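PDB 3GGN: uncharacterized protein DR_A0006 from Deinococcus radiodurans R1, which is of unknown function but carries a START-like domain of the polyketide cyclase and lipid transport family, and so may bind a lipid or other hydrophobic ligand. Local coordinates for residues Q18-W23 and F140-Q144; T34-S38 and W49-A53; D44-W49 and S61-L66. All blocks are in the same frame, centred on the assembly; numbering follows the deposited sequence.

In the fold
The chain follows the helix-grip plan of the Bet v 1-like clan: a seven-stranded antiparallel sheet with a long C-terminal helix, 130-146. Interaction 1 joins that helix to the short helix 16-24. Interactions 2 and 3 join three neighbouring strands, 36-41, 46-52 and 59-70, and share Trp49. Their centres lie about 13 Å apart, and they touch where Val51 packs on Trp62. Interaction 1 is about 20 Å from interaction 2 and about 22 Å from interaction 3, centre to centre. Interactions 1 and 2 also touch the second subunit. In relatives the ligand cavity lies between sheet and long helix; no ligand site is established here.

Interaction 1 of 3, residues Q18-W23 and F140-Q144; sequences QLYAVW and FKREQ
Segments 18-23 and 140-144, of helices 16-24 and 130-146, cross at 120°, with their axes 12.3 Å apart at closest approach, so long side chains must bridge the gap. Phe140 and Gln144 do most of the bridging from helix 130-146. CG of Phe140 lies anti to the backbone N, which sends the ring out from the helix toward Val22 and Trp23. The edge of the Trp23 five-membered ring meets the face of the Phe140 ring in an offset edge-to-face pair. The planes stand at 86°. The centroids are 4.8 Å apart. Trp23 NE1 is 3.2 Å from Phe140 CE2 and nearly as close to CZ, so the indole N-H edge lies against the outer part of the phenyl ring. Leu19 adds CD2, 3.8 Å from Phe140 CZ. Val22 adds CG1, 4.0 Å from Phe140 CE1. One turn on, the bent chain of Gln144 carries its amide across. Gln18 NE2 donates to Gln144 OE1 at 2.7 Å, nearly in line with the acceptor's C=O bond, though the N-H is bent to 142°. The two amide planes are strongly turned against each other. The contact ties the end of the long C-terminal helix of the helix-grip fold to the short helix 16-24. Leu32 of helix 29-32 covers Val22, Trp23 and Phe140, strand 102-111 backs Leu19 and Trp23, Ile12 of strand 4-12 meets Phe140, and Phe93 meets Trp23 edge-to-face.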
loop_
_atom_site.group_PDB
_atom_site.type_symbol
_atom_site.label_atom_id
_atom_site.label_comp_id
_atom_site.label_asym_id
_atom_site.label_seq_id
_atom_site.Cartn_x
_atom_site.Cartn_y
_atom_site.Cartn_z
ATOM N N GLN B 18 0.063 -3.026 18.551
ATOM C CA GLN B 18 -0.221 -2.132 17.439
ATOM C C GLN B 18 -0.285 -2.876 16.111
ATOM O O GLN B 18 -1.234 -2.711 15.349
ATOM C CB GLN B 18 0.844 -1.045 17.358
ATOM C CG GLN B 18 0.590 -0.016 16.275
ATOM C CD GLN B 18 1.725 0.983 16.160
ATOM O OE1 GLN B 18 2.224 1.493 17.169
ATOM N NE2 GLN B 18 2.132 1.279 14.929
ATOM N N LEU B 19 0.726 -3.697 15.843
ATOM C CA LEU B 19 0.794 -4.457 14.594
ATOM C C LEU B 19 -0.349 -5.456 14.503
ATOM O O LEU B 19 -0.936 -5.649 13.432
ATOM C CB LEU B 19 2.129 -5.191 14.508
ATOM C CG LEU B 19 3.333 -4.256 14.603
ATOM C CD1 LEU B 19 4.590 -5.090 14.746
ATOM C CD2 LEU B 19 3.406 -3.345 13.369
ATOM N N TYR B 20 -0.647 -6.098 15.628
ATOM C CA TYR B 20 -1.734 -7.063 15.699
ATOM C C TYR B 20 -3.039 -6.359 15.342
ATOM O O TYR B 20 -3.887 -6.917 14.648
ATOM C CB TYR B 20 -1.841 -7.636 17.115
ATOM C CG TYR B 20 -3.194 -8.236 17.440
ATOM C CD1 TYR B 20 -3.459 -9.594 17.221
ATOM C CD2 TYR B 20 -4.218 -7.441 17.948
ATOM C CE1 TYR B 20 -4.718 -10.138 17.505
ATOM C CE2 TYR B 20 -5.465 -7.971 18.229
ATOM C CZ TYR B 20 -5.713 -9.316 18.010
ATOM O OH TYR B 20 -6.957 -9.830 18.320
ATOM N N ALA B 21 -3.177 -5.124 15.818
ATOM C CA ALA B 21 -4.378 -4.318 15.584
ATOM C C ALA B 21 -4.700 -4.132 14.107
ATOM O O ALA B 21 -5.868 -4.173 13.709
ATOM C CB ALA B 21 -4.228 -2.964 16.259
ATOM N N VAL B 22 -3.672 -3.920 13.294
ATOM C CA VAL B 22 -3.886 -3.735 11.862
ATOM C C VAL B 22 -4.389 -5.041 11.261
ATOM O O VAL B 22 -5.439 -5.073 10.616
ATOM C CB VAL B 22 -2.580 -3.308 11.138
ATOM C CG1 VAL B 22 -2.830 -3.172 9.639
ATOM C CG2 VAL B 22 -2.073 -1.985 11.710
ATOM N N TRP B 23 -3.649 -6.124 11.493
ATOM C CA TRP B 23 -4.023 -7.434 10.962
ATOM C C TRP B 23 -5.396 -7.932 11.409
ATOM O O TRP B 23 -6.091 -8.593 10.641
ATOM C CB TRP B 23 -2.970 -8.481 11.330
ATOM C CG TRP B 23 -1.709 -8.323 10.555
ATOM C CD1 TRP B 23 -0.732 -7.398 10.759
ATOM C CD2 TRP B 23 -1.327 -9.064 9.392
ATOM N NE1 TRP B 23 0.236 -7.508 9.790
ATOM C CE2 TRP B 23 -0.104 -8.524 8.938
ATOM C CE3 TRP B 23 -1.904 -10.129 8.685
ATOM C CZ2 TRP B 23 0.561 -9.013 7.805
ATOM C CZ3 TRP B 23 -1.246 -10.616 7.558
ATOM C CH2 TRP B 23 -0.025 -10.056 7.130
ATOM N N PHE B 140 4.437 -3.033 4.486
ATOM C CA PHE B 140 3.810 -2.942 5.802
ATOM C C PHE B 140 4.834 -2.439 6.821
ATOM O O PHE B 140 4.511 -1.639 7.703
ATOM C CB PHE B 140 3.276 -4.320 6.217
ATOM C CG PHE B 140 2.713 -4.366 7.613
ATOM C CD1 PHE B 140 1.667 -3.525 7.988
ATOM C CD2 PHE B 140 3.207 -5.280 8.547
ATOM C CE1 PHE B 140 1.118 -3.597 9.278
ATOM C CE2 PHE B 140 2.668 -5.359 9.828
ATOM C CZ PHE B 140 1.616 -4.510 10.194
ATOM N N LYS B 141 6.071 -2.911 6.695
ATOM C CA LYS B 141 7.144 -2.493 7.591
ATOM C C LYS B 141 7.433 -1.001 7.403
ATOM O O LYS B 141 7.440 -0.232 8.357
ATOM C CB LYS B 141 8.411 -3.297 7.296
ATOM C CG LYS B 141 9.634 -2.848 8.083
ATOM C CD LYS B 141 10.836 -3.707 7.711
ATOM C CE LYS B 141 12.013 -3.444 8.635
ATOM N NZ LYS B 141 12.401 -2.019 8.628
ATOM N N ARG B 142 7.672 -0.603 6.159
ATOM C CA ARG B 142 7.959 0.794 5.844
ATOM C C ARG B 142 6.839 1.719 6.288
ATOM O O ARG B 142 7.086 2.765 6.889
ATOM C CB ARG B 142 8.179 0.955 4.337
ATOM C CG ARG B 142 8.280 2.398 3.852
ATOM C CD ARG B 142 8.488 2.436 2.341
ATOM N NE ARG B 142 8.477 3.800 1.817
ATOM C CZ ARG B 142 7.375 4.471 1.504
ATOM N NH1 ARG B 142 6.181 3.902 1.647
ATOM N NH2 ARG B 142 7.467 5.724 1.079
ATOM N N GLU B 143 5.605 1.330 5.988
ATOM C CA GLU B 143 4.444 2.136 6.341
ATOM C C GLU B 143 4.315 2.328 7.841
ATOM O O GLU B 143 4.066 3.439 8.313
ATOM C CB GLU B 143 3.177 1.497 5.772
ATOM C CG GLU B 143 3.066 1.654 4.262
ATOM C CD GLU B 143 1.916 0.868 3.665
ATOM O OE1 GLU B 143 0.802 0.914 4.229
ATOM O OE2 GLU B 143 2.130 0.211 2.624
ATOM N N GLN B 144 4.484 1.245 8.591
ATOM C CA GLN B 144 4.390 1.317 10.039
ATOM C C GLN B 144 5.534 2.118 10.649
ATOM O O GLN B 144 5.298 2.980 11.493
ATOM C CB GLN B 144 4.369 -0.091 10.643
ATOM C CG GLN B 144 3.042 -0.814 10.470
ATOM C CD GLN B 144 1.919 -0.160 11.251
ATOM O OE1 GLN B 144 2.063 0.130 12.443
ATOM N NE2 GLN B 144 0.792 0.067 10.591
#

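Interaction 2 of 3, residues T34-S38 and W49-A53; sequences THLRS and WTVEA
Backbone bonds between Arg37, Ser38 and Thr50 hold the start of strand 36-41 against strand 46-52. Thr50 O accepts twice, from Arg37 N at 2.8 Å and from Ser38 N at 3.2 Å. Two residues facing one make this a classic beta bulge in the hairpin. Thr50 N returns a bond to Ser38 O at 3.0 Å. A salt bridge joins Arg37 NH1 to Glu52 OE2 at 2.7 Å. Arg37 reaches out extended from CG to NE. The guanidinium and carboxylate planes are 42° apart. Glu52 is bent at chi2 (-67°), which folds its carboxylate back toward Arg37. Apolar contacts gather round Leu36: CD1 is 3.4 Å from Trp49 CZ3, and CD2 is 3.7 Å from Val51 CG1. Two waters bridge the segments. One takes the N-H of Glu52 and donates to His35 O; the other bonds both Ser38 OG and Thr50 OG1. The bulge thus lets a single carbonyl, Thr50 O, satisfy two N-H groups. Salt bridge and water tie the polar side chains of Arg37, Glu52, Ser38 and Thr50 across the hairpin, while the apolar groups of Leu36, Trp49 and Val51 pack with each other.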
loop_
_atom_site.group_PDB
_atom_site.type_symbol
_atom_site.label_atom_id
_atom_site.label_comp_id
_atom_site.label_asym_id
_atom_site.label_seq_id
_atom_site.Cartn_x
_atom_site.Cartn_y
_atom_site.Cartn_z
ATOM N N THR B 34 -2.061 -8.562 -0.771
ATOM C CA THR B 34 -2.575 -8.131 -2.065
ATOM C C THR B 34 -3.226 -9.174 -2.967
ATOM O O THR B 34 -3.925 -8.811 -3.911
ATOM C CB THR B 34 -1.482 -7.378 -2.848
ATOM O OG1 THR B 34 -0.347 -8.227 -3.044
ATOM C CG2 THR B 34 -1.053 -6.148 -2.072
ATOM N N HIS B 35 -3.023 -10.458 -2.693
ATOM C CA HIS B 35 -3.650 -11.485 -3.527
ATOM C C HIS B 35 -5.151 -11.586 -3.238
ATOM O O HIS B 35 -5.906 -12.169 -4.016
ATOM C CB HIS B 35 -2.988 -12.852 -3.315
ATOM C CG HIS B 35 -2.929 -13.289 -1.885
ATOM N ND1 HIS B 35 -2.202 -12.613 -0.928
ATOM C CD2 HIS B 35 -3.487 -14.350 -1.253
ATOM C CE1 HIS B 35 -2.310 -13.242 0.231
ATOM N NE2 HIS B 35 -3.083 -14.298 0.060
ATOM N N LEU B 36 -5.578 -11.003 -2.122
ATOM C CA LEU B 36 -6.981 -11.032 -1.729
ATOM C C LEU B 36 -7.732 -9.842 -2.302
ATOM O O LEU B 36 -7.191 -8.740 -2.383
ATOM C CB LEU B 36 -7.100 -11.009 -0.204
ATOM C CG LEU B 36 -6.495 -12.182 0.568
ATOM C CD1 LEU B 36 -6.711 -11.956 2.063
ATOM C CD2 LEU B 36 -7.136 -13.496 0.125
ATOM N N ARG B 37 -8.980 -10.066 -2.699
ATOM C CA ARG B 37 -9.805 -9.001 -3.248
ATOM C C ARG B 37 -10.634 -8.382 -2.129
ATOM O O ARG B 37 -10.697 -7.159 -1.994
ATOM C CB ARG B 37 -10.742 -9.540 -4.334
ATOM C CG ARG B 37 -11.664 -8.481 -4.924
ATOM C CD ARG B 37 -12.771 -9.104 -5.762
ATOM N NE ARG B 37 -13.705 -8.104 -6.274
ATOM C CZ ARG B 37 -13.422 -7.239 -7.244
ATOM N NH1 ARG B 37 -12.224 -7.247 -7.818
ATOM N NH2 ARG B 37 -14.334 -6.358 -7.636
ATOM N N SER B 38 -11.264 -9.232 -1.321
ATOM C CA SER B 38 -12.083 -8.746 -0.220
ATOM C C SER B 38 -12.250 -9.753 0.920
ATOM O O SER B 38 -12.168 -10.969 0.721
ATOM C CB SER B 38 -13.467 -8.351 -0.740
ATOM O OG SER B 38 -14.190 -9.493 -1.181
ATOM N N TRP B 49 -14.302 -14.707 2.253
ATOM C CA TRP B 49 -13.118 -14.271 1.528
ATOM C C TRP B 49 -13.345 -14.359 0.014
ATOM O O TRP B 49 -14.121 -15.187 -0.457
ATOM C CB TRP B 49 -11.926 -15.140 1.935
ATOM C CG TRP B 49 -11.525 -14.989 3.382
ATOM C CD1 TRP B 49 -12.345 -15.051 4.472
ATOM C CD2 TRP B 49 -10.206 -14.752 3.886
ATOM N NE1 TRP B 49 -11.617 -14.860 5.627
ATOM C CE2 TRP B 49 -10.301 -14.675 5.295
ATOM C CE3 TRP B 49 -8.950 -14.600 3.287
ATOM C CZ2 TRP B 49 -9.188 -14.447 6.112
ATOM C CZ3 TRP B 49 -7.841 -14.374 4.102
ATOM C CH2 TRP B 49 -7.971 -14.300 5.500
ATOM N N THR B 50 -12.656 -13.503 -0.737
ATOM C CA THR B 50 -12.783 -13.457 -2.189
ATOM C C THR B 50 -11.464 -13.070 -2.860
ATOM O O THR B 50 -10.752 -12.192 -2.376
ATOM C CB THR B 50 -13.848 -12.427 -2.608
ATOM O OG1 THR B 50 -15.061 -12.673 -1.886
ATOM C CG2 THR B 50 -14.129 -12.517 -4.106
ATOM N N VAL B 51 -11.156 -13.733 -3.973
ATOM C CA VAL B 51 -9.947 -13.463 -4.750
ATOM C C VAL B 51 -10.296 -13.358 -6.237
ATOM O O VAL B 51 -11.314 -13.874 -6.676
ATOM C CB VAL B 51 -8.896 -14.580 -4.593
ATOM C CG1 VAL B 51 -8.329 -14.576 -3.183
ATOM C CG2 VAL B 51 -9.527 -15.928 -4.926
ATOM N N GLU B 52 -9.435 -12.694 -7.003
ATOM C CA GLU B 52 -9.643 -12.518 -8.439
ATOM C C GLU B 52 -9.301 -13.763 -9.252
ATOM O O GLU B 52 -8.138 -14.149 -9.359
ATOM C CB GLU B 52 -8.813 -11.335 -8.939
ATOM C CG GLU B 52 -9.440 -9.991 -8.639
ATOM C CD GLU B 52 -10.722 -9.774 -9.416
ATOM O OE1 GLU B 52 -10.650 -9.673 -10.659
ATOM O OE2 GLU B 52 -11.801 -9.713 -8.791
ATOM N N ALA B 53 -10.322 -14.385 -9.831
ATOM C CA ALA B 53 -10.130 -15.586 -10.635
ATOM C C ALA B 53 -9.885 -15.228 -12.099
ATOM O O ALA B 53 -10.373 -14.209 -12.588
ATOM C CB ALA B 53 -11.348 -16.494 -10.516
HETATM O O HOH W 1 -7.359 -11.138 -5.956
HETATM O O HOH W 2 -15.436 -11.462 0.406
#

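Interaction 3 of 3, residues D44-W49 and S61-L66; sequences DKRSRW and SWEAEL
Arg46 and Arg48 of strand 46-52 both reach across to Glu63 of strand 59-70. From CB outward, Glu63 meets both arginines. CB lies 3.6 Å from Arg48 NH2, at the edge of that guanidinium. CG is equally near Arg48 NH2 and Ser47 O. With chi1 at -163° CG swings away from the backbone N, and the extended chain carries the carboxylate out to where both arginines reach it. There CD divides the two oxygens. OE1 takes Arg48 NH2 at 2.7 Å. OE2 takes Arg46 NH1 at 2.7 Å, a fairly straight bond in the guanidinium plane but one that comes from above the carboxylate plane. One acid thus serves two arginines in a salt-bridge network, and this would probably stabilise its negative charge. Arg46 has a second acid, Asp43, at NE. Arg48 NE is buried without a partner.

The two strands are antiparallel neighbours in the curved sheet of the helix-grip fold, in a hairpin. Ser47 and Ala64 form a hydrogen-bonded pair, with Ala64 N to Ser47 O at 2.8 Å; Arg48 and Glu63 form a non-hydrogen-bonded pair. Trp49 N donates to Trp62 O in the next hydrogen-bonded pair.

On the face bearing Ser47, Trp49, Trp62 and Ala64 the contacts are mostly aromatic. Trp49 CB sits over one face of the Trp62 ring, a CH-pi contact with CB 3.9 Å from the six-membered centroid. The two indoles are only 24° from parallel but slid apart, so they hardly overlap. Trp49 NE1 donates to Ser47 OG at 3.0 Å, which helps set the rotation of the indole; Ala64 CB packs beside NE1. Trp77 stacks on Trp49 from strand 74-79. At the far end Lys45 curls back, and its NZ donates to Leu66 O at 2.7 Å from above the carbonyl plane.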
loop_
_atom_site.group_PDB
_atom_site.type_symbol
_atom_site.label_atom_id
_atom_site.label_comp_id
_atom_site.label_asym_id
_atom_site.label_seq_id
_atom_site.Cartn_x
_atom_site.Cartn_y
_atom_site.Cartn_z
ATOM N N ASP B 44 -18.548 -12.801 14.802
ATOM C CA ASP B 44 -17.317 -12.854 15.582
ATOM C C ASP B 44 -16.242 -13.812 15.071
ATOM O O ASP B 44 -15.056 -13.483 15.089
ATOM C CB ASP B 44 -17.623 -13.190 17.050
ATOM C CG ASP B 44 -18.448 -12.109 17.742
ATOM O OD1 ASP B 44 -18.382 -10.943 17.303
ATOM O OD2 ASP B 44 -19.150 -12.420 18.731
ATOM N N LYS B 45 -16.646 -14.988 14.609
ATOM C CA LYS B 45 -15.669 -15.964 14.154
ATOM C C LYS B 45 -15.629 -16.240 12.652
ATOM O O LYS B 45 -14.626 -16.733 12.146
ATOM C CB LYS B 45 -15.883 -17.275 14.918
ATOM C CG LYS B 45 -14.933 -18.396 14.537
ATOM C CD LYS B 45 -14.886 -19.478 15.609
ATOM C CE LYS B 45 -14.266 -18.950 16.904
ATOM N NZ LYS B 45 -12.853 -18.494 16.728
ATOM N N ARG B 46 -16.701 -15.917 11.940
ATOM C CA ARG B 46 -16.749 -16.193 10.507
ATOM C C ARG B 46 -16.624 -14.984 9.595
ATOM O O ARG B 46 -17.003 -13.866 9.950
ATOM C CB ARG B 46 -18.039 -16.933 10.153
ATOM C CG ARG B 46 -18.196 -18.295 10.808
ATOM C CD ARG B 46 -19.527 -18.901 10.395
ATOM N NE ARG B 46 -20.635 -18.013 10.742
ATOM C CZ ARG B 46 -21.625 -17.688 9.917
ATOM N NH1 ARG B 46 -21.657 -18.177 8.685
ATOM N NH2 ARG B 46 -22.581 -16.859 10.323
ATOM N N SER B 47 -16.113 -15.242 8.397
ATOM C CA SER B 47 -15.918 -14.213 7.391
ATOM C C SER B 47 -15.948 -14.829 5.993
ATOM O O SER B 47 -15.731 -16.022 5.832
ATOM C CB SER B 47 -14.584 -13.494 7.634
ATOM O OG SER B 47 -13.534 -14.418 7.890
ATOM N N ARG B 48 -16.239 -14.005 4.992
ATOM C CA ARG B 48 -16.293 -14.438 3.603
ATOM C C ARG B 48 -15.098 -13.848 2.875
ATOM O O ARG B 48 -14.906 -12.633 2.878
ATOM C CB ARG B 48 -17.577 -13.938 2.942
ATOM C CG ARG B 48 -17.718 -14.330 1.485
ATOM C CD ARG B 48 -19.087 -14.948 1.254
ATOM N NE ARG B 48 -19.285 -16.079 2.159
ATOM C CZ ARG B 48 -20.452 -16.676 2.377
ATOM N NH1 ARG B 48 -21.542 -16.250 1.754
ATOM N NH2 ARG B 48 -20.527 -17.696 3.225
ATOM N N TRP B 49 -14.302 -14.707 2.253
ATOM C CA TRP B 49 -13.118 -14.271 1.528
ATOM C C TRP B 49 -13.345 -14.359 0.014
ATOM O O TRP B 49 -14.121 -15.187 -0.457
ATOM C CB TRP B 49 -11.926 -15.140 1.935
ATOM C CG TRP B 49 -11.525 -14.989 3.382
ATOM C CD1 TRP B 49 -12.345 -15.051 4.472
ATOM C CD2 TRP B 49 -10.206 -14.752 3.886
ATOM N NE1 TRP B 49 -11.617 -14.860 5.627
ATOM C CE2 TRP B 49 -10.301 -14.675 5.295
ATOM C CE3 TRP B 49 -8.950 -14.600 3.287
ATOM C CZ2 TRP B 49 -9.188 -14.447 6.112
ATOM C CZ3 TRP B 49 -7.841 -14.374 4.102
ATOM C CH2 TRP B 49 -7.971 -14.300 5.500
ATOM N N SER B 61 -14.953 -17.003 -4.127
ATOM C CA SER B 61 -15.089 -16.713 -2.705
ATOM C C SER B 61 -15.441 -17.954 -1.894
ATOM O O SER B 61 -15.951 -18.944 -2.417
ATOM C CB SER B 61 -16.146 -15.622 -2.475
ATOM O OG SER B 61 -17.462 -16.123 -2.612
ATOM N N TRP B 62 -15.148 -17.894 -0.603
ATOM C CA TRP B 62 -15.425 -19.003 0.291
ATOM C C TRP B 62 -15.587 -18.443 1.693
ATOM O O TRP B 62 -15.244 -17.292 1.954
ATOM C CB TRP B 62 -14.269 -20.005 0.263
ATOM C CG TRP B 62 -12.990 -19.446 0.800
ATOM C CD1 TRP B 62 -12.572 -19.454 2.099
ATOM C CD2 TRP B 62 -11.979 -18.756 0.057
ATOM N NE1 TRP B 62 -11.364 -18.813 2.212
ATOM C CE2 TRP B 62 -10.977 -18.374 0.974
ATOM C CE3 TRP B 62 -11.823 -18.422 -1.297
ATOM C CZ2 TRP B 62 -9.828 -17.672 0.584
ATOM C CZ3 TRP B 62 -10.681 -17.721 -1.687
ATOM C CH2 TRP B 62 -9.699 -17.355 -0.746
ATOM N N GLU B 63 -16.116 -19.261 2.587
ATOM C CA GLU B 63 -16.311 -18.846 3.958
ATOM C C GLU B 63 -15.158 -19.400 4.788
ATOM O O GLU B 63 -14.686 -20.516 4.548
ATOM C CB GLU B 63 -17.639 -19.391 4.481
ATOM C CG GLU B 63 -18.146 -18.704 5.733
ATOM C CD GLU B 63 -19.498 -19.234 6.171
ATOM O OE1 GLU B 63 -20.376 -19.414 5.296
ATOM O OE2 GLU B 63 -19.684 -19.461 7.386
ATOM N N ALA B 64 -14.701 -18.614 5.754
ATOM C CA ALA B 64 -13.620 -19.045 6.630
ATOM C C ALA B 64 -13.955 -18.692 8.077
ATOM O O ALA B 64 -14.914 -17.962 8.343
ATOM C CB ALA B 64 -12.319 -18.378 6.219
ATOM N N GLU B 65 -13.163 -19.214 9.006
ATOM C CA GLU B 65 -13.373 -18.939 10.423
ATOM C C GLU B 65 -12.035 -18.726 11.135
ATOM O O GLU B 65 -11.027 -19.320 10.761
ATOM C CB GLU B 65 -14.117 -20.108 11.079
ATOM C CG GLU B 65 -13.224 -21.271 11.483
ATOM C CD GLU B 65 -13.998 -22.454 12.071
ATOM O OE1 GLU B 65 -15.047 -22.238 12.723
ATOM O OE2 GLU B 65 -13.542 -23.606 11.887
ATOM N N LEU B 66 -12.023 -17.869 12.151
ATOM C CA LEU B 66 -10.810 -17.644 12.924
ATOM C C LEU B 66 -10.664 -18.869 13.822
ATOM O O LEU B 66 -11.626 -19.270 14.464
ATOM C CB LEU B 66 -10.945 -16.399 13.808
ATOM C CG LEU B 66 -11.019 -15.031 13.129
ATOM C CD1 LEU B 66 -11.395 -13.960 14.149
ATOM C CD2 LEU B 66 -9.683 -14.721 12.489
#